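PDB 6NPS: AxyAgu115A from Amphibacillus xylanus NBRC 15112, which probably acts as a family GH115 alpha-glucuronidase, hydrolysing glucuronic acid side groups from arabinoglucuronoxylan. Local coordinates for residues Tyr409-His414 against Ser462-Leu467. The protein carries 3 engineered substitutions. Numbering follows the deposited sequence.
Sequences YHFDYH and SFFLDL
Phe464 of helix 458-469 reaches Tyr409 near the end of strand 405-410 and Phe411 just beyond it. The contact is small, with 123 Å² buried over both sides, and purely apolar. Phe464 supplies two different parts of its side chain. Its ring atom CE2 lies 4.0 Å from CB of Tyr409, so the tyrosine is met at the base of its side chain. Its methylene CB lies 4.0 Å from CZ of Phe411, so the phenylalanine is met at the far end of its ring. CD2 of Phe464 is also near that end, 4.2 Å from CZ of Phe411.

In Phe464, CG is anti to the backbone N (chi1 -176°), which carries the ring past CZ of Phe411 to CB of Tyr409. In Phe411, CG is anti to the carbonyl carbon (chi1 -63°), a rotation that points the ring, with CZ leading, at CB of Phe464. The two phenylalanine side chains meet obliquely, with ring planes at 83° and centroids 5.9 Å apart.

Strand 405-410 belongs to the parallel sheet of the TIM-barrel-type family domain. Helix 458-469 follows the neighbouring strand, 446-450, in the chain, so the contact links the end of one barrel strand to the helix after the next. Val449 of strand 446-450, with Met435 and Ile431 of helix 428-440, packs around the three side chains and places the contact between sheet and helices.

No hydrogen bond or charge pair crosses between the two segments. All three touching residues are buried, so the contact probably contributes through dispersion and the exclusion of water, without directional bonds.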
loop_
_atom_site.group_PDB
_atom_site.type_symbol
_atom_site.label_atom_id
_atom_site.label_comp_id
_atom_site.label_asym_id
_atom_site.label_seq_id
_atom_site.Cartn_x
_atom_site.Cartn_y
_atom_site.Cartn_z
ATOM N N TYR A 409 -33.063 14.317 14.407
ATOM C CA TYR A 409 -31.643 14.231 14.731
ATOM C C TYR A 409 -31.256 12.753 14.747
ATOM O O TYR A 409 -32.121 11.885 14.869
ATOM C CB TYR A 409 -31.370 14.916 16.092
ATOM C CG TYR A 409 -29.910 15.257 16.318
ATOM C CD1 TYR A 409 -29.338 16.405 15.744
ATOM C CD2 TYR A 409 -29.113 14.446 17.097
ATOM C CE1 TYR A 409 -27.982 16.721 15.934
ATOM C CE2 TYR A 409 -27.721 14.750 17.293
ATOM C CZ TYR A 409 -27.189 15.896 16.713
ATOM O OH TYR A 409 -25.853 16.223 16.892
ATOM N N HIS A 410 -29.971 12.443 14.499
ATOM C CA HIS A 410 -29.507 11.052 14.433
ATOM C C HIS A 410 -28.424 10.769 15.474
ATOM O O HIS A 410 -27.410 11.472 15.528
ATOM C CB HIS A 410 -28.928 10.711 13.050
ATOM C CG HIS A 410 -29.964 10.508 11.986
ATOM N ND1 HIS A 410 -30.609 11.563 11.381
ATOM C CD2 HIS A 410 -30.488 9.378 11.439
ATOM C CE1 HIS A 410 -31.457 11.098 10.488
ATOM N NE2 HIS A 410 -31.402 9.776 10.496
ATOM N N PHE A 411 -28.632 9.714 16.270
ATOM C CA PHE A 411 -27.595 9.015 17.022
ATOM C C PHE A 411 -27.178 7.732 16.334
ATOM O O PHE A 411 -26.311 7.032 16.859
ATOM C CB PHE A 411 -28.081 8.616 18.437
ATOM C CG PHE A 411 -28.430 9.770 19.345
ATOM C CD1 PHE A 411 -28.014 11.063 19.072
ATOM C CD2 PHE A 411 -29.172 9.539 20.498
ATOM C CE1 PHE A 411 -28.300 12.108 19.934
ATOM C CE2 PHE A 411 -29.490 10.597 21.357
ATOM C CZ PHE A 411 -29.067 11.880 21.067
ATOM N N ASP A 412 -27.814 7.384 15.206
ATOM C CA ASP A 412 -27.690 6.089 14.543
ATOM C C ASP A 412 -28.129 6.298 13.108
ATOM O O ASP A 412 -29.105 7.007 12.868
ATOM C CB ASP A 412 -28.566 5.059 15.267
ATOM C CG ASP A 412 -28.303 3.609 14.855
ATOM O OD1 ASP A 412 -28.667 3.221 13.720
ATOM O OD2 ASP A 412 -27.774 2.838 15.702
ATOM N N TYR A 413 -27.402 5.737 12.151
ATOM C CA TYR A 413 -27.782 5.941 10.765
ATOM C C TYR A 413 -27.289 4.795 9.894
ATOM O O TYR A 413 -26.123 4.409 9.954
ATOM C CB TYR A 413 -27.233 7.262 10.242
ATOM C CG TYR A 413 -27.606 7.544 8.801
ATOM C CD1 TYR A 413 -28.951 7.612 8.408
ATOM C CD2 TYR A 413 -26.616 7.786 7.840
ATOM C CE1 TYR A 413 -29.312 7.867 7.087
ATOM C CE2 TYR A 413 -26.957 8.084 6.550
ATOM C CZ TYR A 413 -28.298 8.115 6.177
ATOM O OH TYR A 413 -28.637 8.388 4.898
ATOM N N HIS A 414 -28.154 4.323 9.031
ATOM C CA HIS A 414 -27.832 3.278 8.065
ATOM C C HIS A 414 -27.808 3.967 6.708
ATOM O O HIS A 414 -28.864 4.204 6.118
ATOM C CB HIS A 414 -28.894 2.185 8.159
ATOM C CG HIS A 414 -28.668 1.010 7.262
ATOM N ND1 HIS A 414 -27.574 0.175 7.386
ATOM C CD2 HIS A 414 -29.409 0.516 6.236
ATOM C CE1 HIS A 414 -27.663 -0.790 6.484
ATOM N NE2 HIS A 414 -28.762 -0.602 5.776
ATOM N N SER A 462 -31.180 10.124 27.212
ATOM C CA SER A 462 -31.617 10.800 28.430
ATOM C C SER A 462 -31.359 12.305 28.313
ATOM O O SER A 462 -32.218 13.128 28.654
ATOM C CB SER A 462 -30.885 10.199 29.649
ATOM O OG SER A 462 -31.228 8.839 29.923
ATOM N N PHE A 463 -30.171 12.672 27.811
ATOM C CA PHE A 463 -29.805 14.074 27.675
ATOM C C PHE A 463 -30.723 14.795 26.690
ATOM O O PHE A 463 -31.190 15.910 26.952
ATOM C CB PHE A 463 -28.331 14.185 27.228
ATOM C CG PHE A 463 -27.910 15.623 27.029
ATOM C CD1 PHE A 463 -27.850 16.466 28.114
ATOM C CD2 PHE A 463 -27.673 16.135 25.755
ATOM C CE1 PHE A 463 -27.547 17.816 27.964
ATOM C CE2 PHE A 463 -27.337 17.492 25.589
ATOM C CZ PHE A 463 -27.281 18.323 26.705
ATOM N N PHE A 464 -30.931 14.189 25.515
ATOM C CA PHE A 464 -31.745 14.774 24.456
ATOM C C PHE A 464 -33.157 15.064 24.961
ATOM O O PHE A 464 -33.679 16.179 24.789
ATOM C CB PHE A 464 -31.773 13.799 23.273
ATOM C CG PHE A 464 -32.505 14.314 22.037
ATOM C CD1 PHE A 464 -33.831 13.985 21.831
ATOM C CD2 PHE A 464 -31.828 15.029 21.061
ATOM C CE1 PHE A 464 -34.532 14.429 20.683
ATOM C CE2 PHE A 464 -32.486 15.496 19.919
ATOM C CZ PHE A 464 -33.856 15.170 19.717
ATOM N N LEU A 465 -33.750 14.103 25.669
ATOM C CA LEU A 465 -35.100 14.282 26.195
ATOM C C LEU A 465 -35.139 15.153 27.462
ATOM O O LEU A 465 -36.180 15.774 27.748
ATOM C CB LEU A 465 -35.726 12.900 26.454
ATOM C CG LEU A 465 -35.991 12.111 25.146
ATOM C CD1 LEU A 465 -36.575 10.747 25.418
ATOM C CD2 LEU A 465 -36.932 12.881 24.209
ATOM N N ASP A 466 -34.039 15.238 28.222
ATOM C CA ASP A 466 -34.027 16.160 29.360
ATOM C C ASP A 466 -33.899 17.583 28.869
ATOM O O ASP A 466 -34.508 18.499 29.423
ATOM C CB ASP A 466 -32.858 15.841 30.311
ATOM C CG ASP A 466 -33.271 14.965 31.485
ATOM O OD1 ASP A 466 -34.378 15.191 32.018
ATOM O OD2 ASP A 466 -32.489 14.045 31.873
ATOM N N LEU A 467 -33.093 17.773 27.824
ATOM C CA LEU A 467 -32.973 19.059 27.144
ATOM C C LEU A 467 -34.299 19.498 26.532
ATOM O O LEU A 467 -34.702 20.661 26.677
ATOM C CB LEU A 467 -31.878 18.936 26.066
ATOM C CG LEU A 467 -31.524 20.218 25.313
ATOM C CD1 LEU A 467 -31.077 21.282 26.318
ATOM C CD2 LEU A 467 -30.438 19.918 24.267
#